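Local structure of uncharacterized protein (Corynebacterium diphtheriae, 3V7B) at residues Ile83-Val86 and Asp87-Ala90; Ala89-Ile92 and Asp93-Glu96; Gln134-Lys137 and Ala138-Met141. The protein is of unknown function, a DUF2020-domain protein whose family belongs to the same clan as Mog1p and PsbP. All coordinates share one frame; numbering follows the deposited sequence.

Interaction 1: residues Ile83-Val86 and Asp87-Ala90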
loop_
_atom_site.group_PDB
_atom_site.type_symbol
_atom_site.label_atom_id
_atom_site.label_comp_id
_atom_site.label_asym_id
_atom_site.label_seq_id
_atom_site.Cartn_x
_atom_site.Cartn_y
_atom_site.Cartn_z
ATOM N N ILE A 83 -2.657 6.794 -12.616
ATOM C CA ILE A 83 -2.214 5.655 -13.457
ATOM C C ILE A 83 -0.701 5.535 -13.472
ATOM O O ILE A 83 -0.153 4.437 -13.506
ATOM C CB ILE A 83 -2.819 5.747 -14.919
ATOM C CG1 ILE A 83 -4.318 5.571 -14.903
ATOM C CG2 ILE A 83 -2.177 4.729 -15.845
ATOM C CD1 ILE A 83 -5.119 6.123 -16.120
ATOM N N ARG A 84 0.002 6.653 -13.455
ATOM C CA ARG A 84 1.472 6.654 -13.460
ATOM C C ARG A 84 2.013 5.980 -12.204
ATOM O O ARG A 84 2.969 5.172 -12.253
ATOM C CB ARG A 84 1.928 8.111 -13.550
ATOM C CG ARG A 84 3.416 8.291 -13.749
ATOM C CD ARG A 84 3.757 9.772 -13.863
ATOM N NE ARG A 84 5.158 9.933 -14.132
ATOM C CZ ARG A 84 5.824 11.081 -14.018
ATOM N NH1 ARG A 84 5.212 12.211 -13.661
ATOM N NH2 ARG A 84 7.102 11.092 -14.290
ATOM N N VAL A 85 1.397 6.268 -11.076
ATOM C CA VAL A 85 1.707 5.612 -9.776
ATOM C C VAL A 85 1.512 4.089 -9.889
ATOM O O VAL A 85 2.413 3.293 -9.606
ATOM C CB VAL A 85 0.800 6.123 -8.624
ATOM C CG1 VAL A 85 1.078 5.348 -7.322
ATOM C CG2 VAL A 85 1.050 7.632 -8.384
ATOM N N VAL A 86 0.341 3.698 -10.351
ATOM C CA VAL A 86 0.023 2.310 -10.454
ATOM C C VAL A 86 0.999 1.566 -11.414
ATOM O O VAL A 86 1.473 0.493 -11.091
ATOM C CB VAL A 86 -1.450 2.115 -10.844
ATOM C CG1 VAL A 86 -1.699 0.672 -11.228
ATOM C CG2 VAL A 86 -2.425 2.534 -9.724
ATOM N N ASP A 87 1.314 2.180 -12.571
ATOM C CA ASP A 87 2.221 1.589 -13.531
ATOM C C ASP A 87 3.635 1.572 -12.998
ATOM O O ASP A 87 4.418 0.670 -13.322
ATOM C CB ASP A 87 2.172 2.372 -14.880
ATOM C CG ASP A 87 0.899 2.178 -15.618
ATOM O OD1 ASP A 87 -0.001 1.421 -15.127
ATOM O OD2 ASP A 87 0.806 2.761 -16.741
ATOM N N TRP A 88 3.999 2.532 -12.176
ATOM C CA TRP A 88 5.328 2.486 -11.534
ATOM C C TRP A 88 5.436 1.345 -10.537
ATOM O O TRP A 88 6.385 0.537 -10.628
ATOM C CB TRP A 88 5.592 3.831 -10.899
ATOM C CG TRP A 88 6.611 3.854 -9.808
ATOM C CD1 TRP A 88 7.996 3.783 -9.924
ATOM C CD2 TRP A 88 6.342 3.960 -8.353
ATOM N NE1 TRP A 88 8.597 3.808 -8.660
ATOM C CE2 TRP A 88 7.659 3.932 -7.685
ATOM C CE3 TRP A 88 5.191 4.085 -7.574
ATOM C CZ2 TRP A 88 7.782 4.019 -6.303
ATOM C CZ3 TRP A 88 5.324 4.141 -6.196
ATOM C CH2 TRP A 88 6.593 4.126 -5.577
ATOM N N ALA A 89 4.407 1.194 -9.677
ATOM C CA ALA A 89 4.414 0.169 -8.620
ATOM C C ALA A 89 4.258 -1.251 -9.192
ATOM O O ALA A 89 4.836 -2.193 -8.673
ATOM C CB ALA A 89 3.332 0.425 -7.606
ATOM N N ALA A 90 3.475 -1.355 -10.282
ATOM C CA ALA A 90 3.066 -2.630 -10.912
ATOM C C ALA A 90 3.238 -2.503 -12.415
ATOM O O ALA A 90 2.279 -2.249 -13.117
ATOM C CB ALA A 90 1.624 -3.057 -10.509
#
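Ile83 and Asp87 run alongside each other on the last turns of the alpha-helix 79-89, which packs against the antiparallel sheet of this domain, whose family is grouped with Mog1p and PsbP. The branch CG2 of Ile83 lies beside the carboxylate, 3.7 Å from OD2 of Asp87. Asp87 carries CG beside its own backbone N (chi1 -70°), which folds the carboxylate back along the helix over the carbonyl of Ile83; that carbonyl oxygen accepts the amide N of Asp87 at 2.8 Å.

Round the helix, Val85 and Trp88 make a looser apolar pair, CG1 of Val85 standing 4.3 Å from CE3 of Trp88. The indole also meets Phe12 in an edge-to-face contact, and Phe12 takes a cation-pi contact from Arg84. The beta-branched Val85 and Val86 suit the buried side, where they touch Ala125 of strand 124-130, while small Ala89 lets the helix come close to Val127 and Ala118.

The i to i+4 bonds continue to Ala90, the first residue to leave helical geometry, whose N reaches O of Val86 at 2.8 Å. At the edge of the indole and near its plane, O of Val85 lies 3.5 Å from CE3 of Trp88.

Interaction 2: residues Ala89-Ile92 and Asp93-Glu96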
loop_
_atom_site.group_PDB
_atom_site.type_symbol
_atom_site.label_atom_id
_atom_site.label_comp_id
_atom_site.label_asym_id
_atom_site.label_seq_id
_atom_site.Cartn_x
_atom_site.Cartn_y
_atom_site.Cartn_z
ATOM N N ALA A 89 4.407 1.194 -9.677
ATOM C CA ALA A 89 4.414 0.169 -8.620
ATOM C C ALA A 89 4.258 -1.251 -9.192
ATOM O O ALA A 89 4.836 -2.193 -8.673
ATOM C CB ALA A 89 3.332 0.425 -7.606
ATOM N N ALA A 90 3.475 -1.355 -10.282
ATOM C CA ALA A 90 3.066 -2.630 -10.912
ATOM C C ALA A 90 3.238 -2.503 -12.415
ATOM O O ALA A 90 2.279 -2.249 -13.117
ATOM C CB ALA A 90 1.624 -3.057 -10.509
ATOM N N PRO A 91 4.474 -2.721 -12.902
ATOM C CA PRO A 91 4.739 -2.438 -14.349
ATOM C C PRO A 91 3.928 -3.357 -15.270
ATOM O O PRO A 91 3.735 -4.540 -14.959
ATOM C CB PRO A 91 6.259 -2.678 -14.503
ATOM C CG PRO A 91 6.813 -2.458 -13.115
ATOM C CD PRO A 91 5.731 -2.906 -12.129
ATOM N N ILE A 92 3.591 -2.812 -16.438
ATOM C CA ILE A 92 2.639 -3.381 -17.372
ATOM C C ILE A 92 3.191 -4.713 -17.807
ATOM O O ILE A 92 2.426 -5.662 -17.862
ATOM C CB ILE A 92 2.433 -2.502 -18.620
ATOM C CG1 ILE A 92 1.707 -1.197 -18.294
ATOM C CG2 ILE A 92 1.607 -3.236 -19.680
ATOM C CD1 ILE A 92 0.340 -1.397 -17.707
ATOM N N ASP A 93 4.503 -4.834 -17.991
ATOM C CA ASP A 93 5.029 -6.115 -18.492
ATOM C C ASP A 93 5.473 -7.131 -17.498
ATOM O O ASP A 93 5.995 -8.202 -17.883
ATOM C CB ASP A 93 6.177 -5.856 -19.467
ATOM C CG ASP A 93 7.322 -5.074 -18.854
ATOM O OD1 ASP A 93 7.416 -5.069 -17.606
ATOM O OD2 ASP A 93 8.101 -4.470 -19.637
ATOM N N THR A 94 5.307 -6.848 -16.213
ATOM C CA THR A 94 5.800 -7.731 -15.176
ATOM C C THR A 94 4.722 -8.105 -14.178
ATOM O O THR A 94 5.006 -8.778 -13.215
ATOM C CB THR A 94 7.020 -7.124 -14.396
ATOM O OG1 THR A 94 6.660 -5.866 -13.763
ATOM C CG2 THR A 94 8.203 -6.960 -15.279
ATOM N N THR A 95 3.487 -7.631 -14.377
ATOM C CA THR A 95 2.444 -7.894 -13.456
ATOM C C THR A 95 1.193 -8.286 -14.230
ATOM O O THR A 95 1.097 -8.021 -15.471
ATOM C CB THR A 95 2.149 -6.656 -12.541
ATOM O OG1 THR A 95 1.625 -5.588 -13.333
ATOM C CG2 THR A 95 3.490 -6.210 -11.765
ATOM N N GLU A 96 0.220 -8.845 -13.494
ATOM C CA GLU A 96 -1.054 -9.257 -14.068
ATOM C C GLU A 96 -2.153 -8.310 -13.645
ATOM O O GLU A 96 -1.962 -7.479 -12.705
ATOM C CB GLU A 96 -1.370 -10.740 -13.753
ATOM C CG GLU A 96 -1.466 -11.013 -12.273
ATOM C CD GLU A 96 -1.894 -12.395 -11.875
ATOM O OE1 GLU A 96 -2.025 -13.283 -12.723
ATOM O OE2 GLU A 96 -2.105 -12.573 -10.660
HETATM O O HOH W 1 1.975 -8.368 -18.177
#
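A turn gathered round one carbonyl oxygen makes this contact, a local surface arrangement in the loop that leads from helix 79-89 to the edge strand 96-98. The oxygen belongs to Pro91, and Thr94 and Thr95 bend back to it. The N-H of Thr94 donates to O of Pro91 at 3.1 Å, with a nearly straight angle of 165° at the hydrogen. From the opposite face of the carbonyl plane the hydroxyl OG1 of Thr95 donates to the same O of Pro91 at 2.9 Å. Both donors stand well out of that plane, so the oxygen is gripped from above and below. The hydroxyl of Thr94 adds a weak third bond.

Thr95 reaches inward because its OG1 sits between its own backbone N and carbonyl carbon (chi1 66°), which leaves CG2 directed at the chain before the turn, 3.9 Å from CB of Ala90. Thr94 adopts the same rotamer, and its OG1 comes against the proline ring, 3.3 Å from CB of Pro91. Threonine suits both places, since each pairs a hydroxyl with a methyl on a short stem. Proline, with no N-H to donate, fits a position just beyond the helix end.

A water links the two arms of the loop, donating to O of Ile92 at 2.8 Å and to O of Thr95 at 2.9 Å. The bond from N of Thr94 to O of Pro91 closes the four-residue type I beta-turn Pro91-Thr94, here linking a helix to an edge strand.

Interaction 3: residues Gln134-Lys137 and Ala138-Met141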
loop_
_atom_site.group_PDB
_atom_site.type_symbol
_atom_site.label_atom_id
_atom_site.label_comp_id
_atom_site.label_asym_id
_atom_site.label_seq_id
_atom_site.Cartn_x
_atom_site.Cartn_y
_atom_site.Cartn_z
ATOM N N GLN A 134 2.980 -14.238 -1.733
ATOM C CA GLN A 134 1.566 -14.372 -2.189
ATOM C C GLN A 134 0.908 -13.063 -2.398
ATOM O O GLN A 134 0.639 -12.408 -1.422
ATOM C CB GLN A 134 0.753 -15.103 -1.150
ATOM C CG GLN A 134 1.308 -16.477 -0.796
ATOM C CD GLN A 134 2.565 -16.480 0.121
ATOM O OE1 GLN A 134 2.739 -15.632 1.005
ATOM N NE2 GLN A 134 3.450 -17.472 -0.112
ATOM N N SER A 135 0.554 -12.740 -3.638
ATOM C CA SER A 135 -0.027 -11.428 -3.969
ATOM C C SER A 135 -1.456 -11.331 -3.359
ATOM O O SER A 135 -1.992 -10.231 -3.166
ATOM C CB SER A 135 -0.065 -11.214 -5.493
ATOM O OG SER A 135 -0.871 -12.178 -6.120
ATOM N N LEU A 136 -2.077 -12.499 -3.071
ATOM C CA LEU A 136 -3.343 -12.495 -2.382
ATOM C C LEU A 136 -3.243 -11.721 -1.074
ATOM O O LEU A 136 -4.159 -11.059 -0.723
ATOM C CB LEU A 136 -3.900 -13.924 -2.129
ATOM C CG LEU A 136 -5.310 -14.031 -1.476
ATOM C CD1 LEU A 136 -6.389 -13.160 -2.141
ATOM C CD2 LEU A 136 -5.754 -15.510 -1.345
ATOM N N LYS A 137 -2.124 -11.774 -0.364
ATOM C CA LYS A 137 -1.999 -11.062 0.904
ATOM C C LYS A 137 -2.111 -9.530 0.748
ATOM O O LYS A 137 -2.847 -8.855 1.473
ATOM C CB LYS A 137 -0.720 -11.485 1.623
ATOM C CG LYS A 137 -0.848 -12.907 2.160
ATOM C CD LYS A 137 0.508 -13.421 2.659
ATOM C CE LYS A 137 0.422 -14.831 3.234
ATOM N NZ LYS A 137 1.694 -15.197 3.999
ATOM N N ALA A 138 -1.420 -9.025 -0.256
ATOM C CA ALA A 138 -1.406 -7.638 -0.651
ATOM C C ALA A 138 -2.796 -7.237 -1.150
ATOM O O ALA A 138 -3.322 -6.136 -0.831
ATOM C CB ALA A 138 -0.352 -7.408 -1.745
ATOM N N GLU A 139 -3.420 -8.121 -1.891
ATOM C CA GLU A 139 -4.778 -7.860 -2.402
ATOM C C GLU A 139 -5.790 -7.709 -1.272
ATOM O O GLU A 139 -6.598 -6.837 -1.290
ATOM C CB GLU A 139 -5.190 -8.976 -3.325
ATOM C CG GLU A 139 -6.606 -8.853 -3.820
ATOM C CD GLU A 139 -6.918 -9.913 -4.881
ATOM O OE1 GLU A 139 -5.993 -10.325 -5.622
ATOM O OE2 GLU A 139 -8.088 -10.288 -4.966
ATOM N N LEU A 140 -5.707 -8.557 -0.260
ATOM C CA LEU A 140 -6.634 -8.503 0.902
ATOM C C LEU A 140 -6.467 -7.243 1.696
ATOM O O LEU A 140 -7.446 -6.607 2.092
ATOM C CB LEU A 140 -6.407 -9.699 1.818
ATOM C CG LEU A 140 -6.827 -11.087 1.321
ATOM C CD1 LEU A 140 -6.278 -12.222 2.219
ATOM C CD2 LEU A 140 -8.359 -11.123 1.212
HETATM N N MSE A 141 -5.204 -6.852 1.871
HETATM C CA MSE A 141 -4.914 -5.604 2.539
HETATM C C MSE A 141 -5.413 -4.379 1.754
HETATM O O MSE A 141 -5.953 -3.458 2.333
HETATM C CB MSE A 141 -3.388 -5.548 2.869
HETATM C CG MSE A 141 -2.995 -6.493 3.954
HETATM SE SE MSE A 141 -1.129 -6.324 4.529
HETATM C CE MSE A 141 -0.214 -7.193 3.062
HETATM O O HOH W 2 -3.691 -11.884 -5.884
#
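Apolar contact is provided by Leu136 and Leu140, one turn apart on an exposed face of the helix. Their side chains meet at a slant, with CD1 of Leu136 reaching 4.1 Å from CG of Leu140. CB of Leu136 points away from the next turn, but with chi1 -176° and chi2 49° CD1 comes round to Leu140; beyond the pair, Leu140 touches Thr39 of helix 33-40.

The backbone bonds are those of the first turns of helix 135-149, which lies across the antiparallel sheet: N of Glu139 to O of Ser135 at 2.8 Å, then N of Leu140 to O of Leu136 at 3.0 Å. Small Ala138 suits the buried side, against Val128 and Tyr117. Met141, present as selenomethionine, bends at chi3 (-76°) and brings CE back to 3.5 Å from O of Lys137, while it touches Trp35 and Val36 of helix 33-40.

Polar links reach beyond the helix and across its first turn. The extended Lys137 donates from NZ to O of Asn40 and more weakly to OE1 of Gln134. Glu139 forms a salt bridge with Arg108, which would probably favour its charged form despite the nearby carboxylate of Glu100. A water bridges the helix's first turn, 2.8 Å from OG of Ser135 and donating to OE1 of Glu139, also at 2.8 Å.

Interactions 1 and 2 are consecutive and share Ala89 and Ala90, so one helix end passes straight into the turn; they touch where OD1 of Asp87 meets CD1 of Ile92. Interaction 3 belongs to another helix, its centre about 17 Å from that of interaction 1. Interactions 1 and 3 are both partly buried and hold helices on the sheet, sharing strands 114-121 and 124-130 as neighbours, whereas interaction 2 lies at the surface. Aromatic and aliphatic packing marks interaction 1, hydroxyl-to-carbonyl bonding interaction 2, and charged side chains reaching other elements interaction 3. Arg108 relates the last two, by a salt bridge to Glu139 and by backbone bonding and a long, weak ion pair to Glu96.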